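Side-chain contacts in amine Dehydrogenase (Pseudomonas putida, PDB 1JMX), which carries two covalently bound c-type hemes and probably transfers electrons within an amine dehydrogenase assembly: residues Lys62-Ala65 against Asp66-Leu70; Glu169-Lys172 against Ala173-Lys176; Lys436-Ala439 against Asp440-Val444. All coordinates share one frame; numbering follows the deposited sequence.

Contact 1 of 3, residues Lys62-Ala65 against Asp66-Leu70; sequences KYLA and DKQGL
Lys62 and Asp66, one helical turn apart, form a salt bridge in which NZ of Lys62 lies 2.7 Å from OD2 of Asp66. The lysine chain leaves with CG anti to the backbone nitrogen (chi1 177°), then bends at chi2 and chi4, which carries the ammonium one turn forward to the carboxylate. The same residues are joined by the helical bond from Asp66 N to Lys62 O, 3.1 Å. Tyr63 follows with a ring that receives the end of Lys67: CE stands over one face, 3.8 Å from the ring centroid and displaced toward the CD2-CE2 side, a CH-pi contact. That lysine end is modelled too close to Tyr63 O, so its details are uncertain. At Leu64 the helix is ending. Its carbonyl O still accepts Gln68 N at 2.8 Å, although Gln68 has already left helical backbone angles. Ala65 closes the series, its O meeting Gly69 CA at 3.4 Å in a CA-H...O contact.

Both charges of the salt bridge have further partners: Lys62 NZ pairs with Asp208 as well, and Asp66 OD1 accepts from Asn234 N. The Gln68 amide donates to the carbonyls of Ile27 and Gln30. Tyr63 packs on helix 4-12, Leu64 reaches Trp37 of helix 34-48 and lies close to a heme c, and Ala65 touches Tyr233 of strand 223-233, so this helix end joins the heme domain to the beta barrel.

Contact 2 of 3, residues Glu169-Lys172 against Ala173-Lys176; sequences EWQK and ARPK
Trp170 and Arg174 lie one turn apart where helix 165-173 ends, and the indole is laid back under the departing chain. The tryptophan has CG anti to its own nitrogen (chi1 179°), a setting that carries the ring toward the following residues although the bond to CB points the other way. Over the face of its six-membered ring, toward one side of the indole as a whole, comes Arg174 CA, 4.2 Å from the centroid, in a CH-pi contact, and Arg174 CB lies over the same ring system. From there the arginine runs extended through CG and CD, then bends at chi3 (-44°), bringing NE to 3.9 Å from Trp170 NE1. The guanidinium and indole planes are only 22° apart, although the arginine chain runs athwart the indole. At its far end NH2 of Arg174 comes within 3.7 Å of CG of Gln171, whose chain is extended. Pro175 adds an apolar touch at the other end of the indole, with CD 3.7 Å from Trp170 CH2. The last helical turn is closed by Ala173 N, which donates to Glu169 O at 3.2 Å from above the carbonyl plane.

This is mostly exposed packing at a helix C-terminus, away from the heme sites. Trp170 NE1 donates to Asn234 O and the indole meets the Tyr236 ring steeply; Asn234 and Tyr236 lie in the turn joining strands 223-233 and 237-244. The indole also rests on Ala71 and Pro72, which follow helix 54-67, and Arg174 NH1 makes a weak hydrogen bond to Asp66 O of that helix.

Contact 3 of 3, residues Lys436-Ala439 against Asp440-Val444; sequences KMQA and DGVFV
Met437 and Phe443 both carry CG anti to the backbone nitrogen (chi1 177° and -175°), and from this non-hydrogen-bonded pair of a beta hairpin their side chains leave on one face and cross at about a right angle. Met437 CB meets Phe443 CD1 at 3.9 Å, while SD, brought round by the bend at chi2, lies 4.0 Å from Phe443 CB. The hairpin is a 3:5 type, a type I turn from Gln438 to Gly441 with a G1 beta bulge. Gly441 N donates to Gln438 O at 3.1 Å and Gln438 N to Val442 O at 3.0 Å. Gly441 adopts left-handed backbone angles (phi 93°), a conformation that leaves no room for a beta carbon beside the carbonyl of Asp440. Val442 N, in the second residue of the bulge, is buried with no partner in the model.

The face bearing Met437 and Phe443 packs against strands 406-420, 462-470 and 476-484 of the domain IV sheet, Phe443 on Val418, Leu464, Met481 and Val483, and Met437 on Trp416 and Val466. Lys436 and Val444, a hydrogen-bonded pair, lie abreast on the other face. The lysine bends only at chi4, and its NZ passes 3.5 Å from Val444 CG1. Val444 O accepts Lys436 N at 2.9 Å and also a water, which in turn accepts a hydrogen bond from Lys436 NZ at 3.1 Å.

In the fold
Along the chain the three contacts come in series and mark different parts of a multidomain subunit. Contacts 1 and 2 are neighbours, their centres 13 Å apart, and they touch through a weak hydrogen bond from Arg174 NH1 to Asp66 O. Each finishes a helix, 54-67 or 165-173, and both helix ends sit at the same turn of the barrel, between strands 223-233 and 237-244. Contact 3 lies on the opposite side of the chain's centre, with its own centre about 42 Å from that of contact 1 and 46 Å from that of contact 2. It belongs to the mixed sheet of domain IV and lies away from the heme sites, although Asn489 of that domain reaches a heme c.

Contact 1 of 3, residues Lys62-Ala65 against Asp66-Leu70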
# COMPACT_ATOMS: atom_id res chain seq x y z
N LYS A 62 -19.55 18.20 -6.73
CA LYS A 62 -19.47 19.60 -7.15
C LYS A 62 -20.01 20.49 -6.03
O LYS A 62 -19.36 21.45 -5.62
CB LYS A 62 -20.29 19.82 -8.43
CG LYS A 62 -20.34 21.27 -8.93
CD LYS A 62 -19.03 21.68 -9.59
CE LYS A 62 -19.10 23.08 -10.19
NZ LYS A 62 -18.87 24.17 -9.20
N TYR A 63 -21.17 20.11 -5.51
CA TYR A 63 -21.82 20.86 -4.44
C TYR A 63 -20.96 20.94 -3.18
O TYR A 63 -20.76 22.01 -2.62
CB TYR A 63 -23.19 20.23 -4.10
CG TYR A 63 -23.91 20.93 -2.97
CD1 TYR A 63 -23.94 20.38 -1.69
CD2 TYR A 63 -24.51 22.17 -3.17
CE1 TYR A 63 -24.55 21.05 -0.63
CE2 TYR A 63 -25.13 22.86 -2.11
CZ TYR A 63 -25.14 22.29 -0.85
OH TYR A 63 -25.72 22.99 0.19
N LEU A 64 -20.45 19.80 -2.75
CA LEU A 64 -19.64 19.75 -1.54
C LEU A 64 -18.24 20.36 -1.70
O LEU A 64 -17.73 20.99 -0.79
CB LEU A 64 -19.56 18.32 -1.03
CG LEU A 64 -20.94 17.77 -0.65
CD1 LEU A 64 -20.90 16.27 -0.52
CD2 LEU A 64 -21.43 18.44 0.63
N ALA A 65 -17.67 20.22 -2.89
CA ALA A 65 -16.34 20.75 -3.18
C ALA A 65 -16.33 22.28 -3.16
O ALA A 65 -15.34 22.90 -2.79
CB ALA A 65 -15.84 20.22 -4.52
N ASP A 66 -17.44 22.89 -3.58
CA ASP A 66 -17.57 24.34 -3.59
C ASP A 66 -17.89 24.86 -2.20
O ASP A 66 -17.27 25.80 -1.74
CB ASP A 66 -18.68 24.77 -4.55
CG ASP A 66 -18.27 24.71 -6.01
OD1 ASP A 66 -17.34 23.95 -6.38
OD2 ASP A 66 -18.91 25.42 -6.81
N LYS A 67 -18.87 24.25 -1.54
CA LYS A 67 -19.29 24.64 -0.19
C LYS A 67 -18.21 24.42 0.86
O LYS A 67 -17.93 25.30 1.69
CB LYS A 67 -20.55 23.87 0.22
CG LYS A 67 -21.81 24.73 0.33
CD LYS A 67 -22.09 25.47 -0.99
CE LYS A 67 -22.14 24.51 -2.19
NZ LYS A 67 -22.17 25.16 -3.56
N GLN A 68 -17.62 23.23 0.84
CA GLN A 68 -16.59 22.86 1.81
C GLN A 68 -15.30 22.40 1.15
O GLN A 68 -14.97 21.22 1.14
CB GLN A 68 -17.14 21.79 2.74
CG GLN A 68 -18.28 22.28 3.61
CD GLN A 68 -19.31 21.20 3.86
OE1 GLN A 68 -20.51 21.46 3.82
NE2 GLN A 68 -18.85 19.99 4.09
N GLY A 69 -14.57 23.36 0.59
CA GLY A 69 -13.31 23.06 -0.05
C GLY A 69 -12.16 23.66 0.73
O GLY A 69 -12.33 24.11 1.86
N LEU A 70 -10.98 23.64 0.12
CA LEU A 70 -9.80 24.19 0.77
C LEU A 70 -9.36 25.45 0.02
O LEU A 70 -9.55 25.56 -1.18
CB LEU A 70 -8.65 23.19 0.74
CG LEU A 70 -8.82 21.77 1.28
CD1 LEU A 70 -7.47 21.07 1.24
CD2 LEU A 70 -9.32 21.81 2.70

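Contact 2 of 3, residues Glu169-Lys172 against Ala173-Lys176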
# COMPACT_ATOMS: atom_id res chain seq x y z
N GLU A 169 -11.28 34.03 3.98
CA GLU A 169 -10.90 35.03 2.99
C GLU A 169 -10.98 34.51 1.57
O GLU A 169 -11.02 35.30 0.62
CB GLU A 169 -9.50 35.56 3.29
CG GLU A 169 -9.51 36.56 4.43
CD GLU A 169 -8.13 36.97 4.90
OE1 GLU A 169 -7.86 36.84 6.12
OE2 GLU A 169 -7.32 37.43 4.06
N TRP A 170 -10.99 33.19 1.42
CA TRP A 170 -11.11 32.60 0.10
C TRP A 170 -12.58 32.61 -0.32
O TRP A 170 -12.90 32.86 -1.48
CB TRP A 170 -10.56 31.18 0.07
CG TRP A 170 -10.72 30.60 -1.28
CD1 TRP A 170 -11.55 29.59 -1.63
CD2 TRP A 170 -10.10 31.06 -2.48
NE1 TRP A 170 -11.49 29.39 -2.99
CE2 TRP A 170 -10.61 30.28 -3.53
CE3 TRP A 170 -9.16 32.06 -2.77
CZ2 TRP A 170 -10.22 30.46 -4.86
CZ3 TRP A 170 -8.77 32.24 -4.10
CH2 TRP A 170 -9.30 31.45 -5.12
N GLN A 171 -13.48 32.33 0.62
CA GLN A 171 -14.92 32.31 0.34
C GLN A 171 -15.42 33.67 -0.16
O GLN A 171 -16.43 33.74 -0.85
CB GLN A 171 -15.70 31.92 1.60
CG GLN A 171 -15.54 30.48 2.01
CD GLN A 171 -16.45 30.10 3.17
OE1 GLN A 171 -17.58 29.65 2.97
NE2 GLN A 171 -15.95 30.30 4.40
N LYS A 172 -14.73 34.74 0.23
CA LYS A 172 -15.11 36.08 -0.19
C LYS A 172 -14.39 36.51 -1.47
O LYS A 172 -15.01 37.12 -2.35
CB LYS A 172 -14.85 37.10 0.93
CG LYS A 172 -15.78 36.97 2.14
CD LYS A 172 -17.13 37.70 1.96
CE LYS A 172 -18.04 37.06 0.90
NZ LYS A 172 -18.08 37.84 -0.40
N ALA A 173 -13.11 36.16 -1.58
CA ALA A 173 -12.31 36.53 -2.74
C ALA A 173 -12.32 35.53 -3.89
O ALA A 173 -11.63 35.73 -4.87
CB ALA A 173 -10.87 36.82 -2.32
N ARG A 174 -13.12 34.47 -3.78
CA ARG A 174 -13.21 33.42 -4.80
C ARG A 174 -13.76 33.93 -6.14
O ARG A 174 -14.93 34.33 -6.22
CB ARG A 174 -14.10 32.29 -4.30
CG ARG A 174 -14.29 31.15 -5.27
CD ARG A 174 -15.42 30.25 -4.81
NE ARG A 174 -15.31 30.00 -3.37
CZ ARG A 174 -16.13 29.22 -2.68
NH1 ARG A 174 -17.14 28.59 -3.27
NH2 ARG A 174 -15.90 29.04 -1.39
N PRO A 175 -12.96 33.85 -7.22
CA PRO A 175 -13.39 34.31 -8.55
C PRO A 175 -14.42 33.39 -9.21
O PRO A 175 -14.55 32.22 -8.84
CB PRO A 175 -12.09 34.32 -9.34
CG PRO A 175 -11.36 33.14 -8.76
CD PRO A 175 -11.57 33.35 -7.27
N LYS A 176 -15.14 33.92 -10.19
CA LYS A 176 -16.14 33.12 -10.91
C LYS A 176 -15.48 32.42 -12.09
O LYS A 176 -14.31 32.68 -12.40
CB LYS A 176 -17.32 34.00 -11.35
CG LYS A 176 -18.44 33.26 -12.11
CD LYS A 176 -19.69 34.11 -12.31
CE LYS A 176 -19.37 35.48 -12.89
NZ LYS A 176 -20.56 36.15 -13.49

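Contact 3 of 3, residues Lys436-Ala439 against Asp440-Val444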
# COMPACT_ATOMS: atom_id res chain seq x y z
N LYS A 436 12.00 -4.31 -20.01
CA LYS A 436 12.93 -3.81 -21.00
C LYS A 436 13.10 -2.30 -21.01
O LYS A 436 12.12 -1.55 -21.02
CB LYS A 436 12.55 -4.30 -22.41
CG LYS A 436 11.17 -3.88 -22.88
CD LYS A 436 10.78 -4.56 -24.21
CE LYS A 436 9.40 -4.10 -24.71
NZ LYS A 436 8.32 -4.42 -23.72
N MET A 437 14.35 -1.87 -20.92
CA MET A 437 14.69 -0.45 -20.95
C MET A 437 14.82 -0.09 -22.42
O MET A 437 15.55 -0.74 -23.18
CB MET A 437 16.01 -0.19 -20.23
CG MET A 437 16.47 1.25 -20.28
SD MET A 437 15.33 2.35 -19.42
CE MET A 437 16.09 2.43 -17.81
N GLN A 438 14.06 0.91 -22.84
CA GLN A 438 14.10 1.35 -24.22
C GLN A 438 15.09 2.49 -24.35
O GLN A 438 15.42 3.16 -23.37
CB GLN A 438 12.70 1.80 -24.64
CG GLN A 438 11.65 0.74 -24.42
CD GLN A 438 10.26 1.23 -24.75
OE1 GLN A 438 9.99 2.43 -24.76
NE2 GLN A 438 9.36 0.29 -25.02
N ALA A 439 15.55 2.72 -25.58
CA ALA A 439 16.51 3.78 -25.88
C ALA A 439 16.08 5.17 -25.40
O ALA A 439 16.92 5.95 -24.94
CB ALA A 439 16.80 3.81 -27.37
N ASP A 440 14.78 5.45 -25.50
CA ASP A 440 14.23 6.74 -25.09
C ASP A 440 14.16 7.02 -23.59
O ASP A 440 13.81 8.13 -23.19
CB ASP A 440 12.86 6.98 -25.76
CG ASP A 440 11.87 5.84 -25.52
OD1 ASP A 440 12.25 4.76 -25.04
OD2 ASP A 440 10.68 6.04 -25.86
N GLY A 441 14.55 6.04 -22.77
CA GLY A 441 14.54 6.21 -21.33
C GLY A 441 13.25 5.76 -20.66
O GLY A 441 12.97 6.12 -19.52
N VAL A 442 12.46 4.98 -21.38
CA VAL A 442 11.21 4.45 -20.87
C VAL A 442 11.40 2.97 -20.58
O VAL A 442 11.79 2.21 -21.47
CB VAL A 442 10.07 4.60 -21.91
CG1 VAL A 442 8.85 3.82 -21.49
CG2 VAL A 442 9.70 6.05 -22.07
N PHE A 443 11.20 2.58 -19.33
CA PHE A 443 11.32 1.19 -18.92
C PHE A 443 9.92 0.55 -18.88
O PHE A 443 9.04 1.02 -18.16
CB PHE A 443 11.98 1.06 -17.55
CG PHE A 443 12.22 -0.37 -17.14
CD1 PHE A 443 13.40 -1.02 -17.50
CD2 PHE A 443 11.28 -1.07 -16.40
CE1 PHE A 443 13.63 -2.35 -17.13
CE2 PHE A 443 11.49 -2.39 -16.02
CZ PHE A 443 12.67 -3.04 -16.39
N VAL A 444 9.74 -0.51 -19.66
CA VAL A 444 8.47 -1.23 -19.72
C VAL A 444 8.62 -2.52 -18.92
O VAL A 444 9.32 -3.44 -19.35
CB VAL A 444 8.07 -1.56 -21.20
CG1 VAL A 444 6.83 -2.43 -21.24
CG2 VAL A 444 7.84 -0.27 -21.99
O HOH W 1 8.90 -5.80 -21.06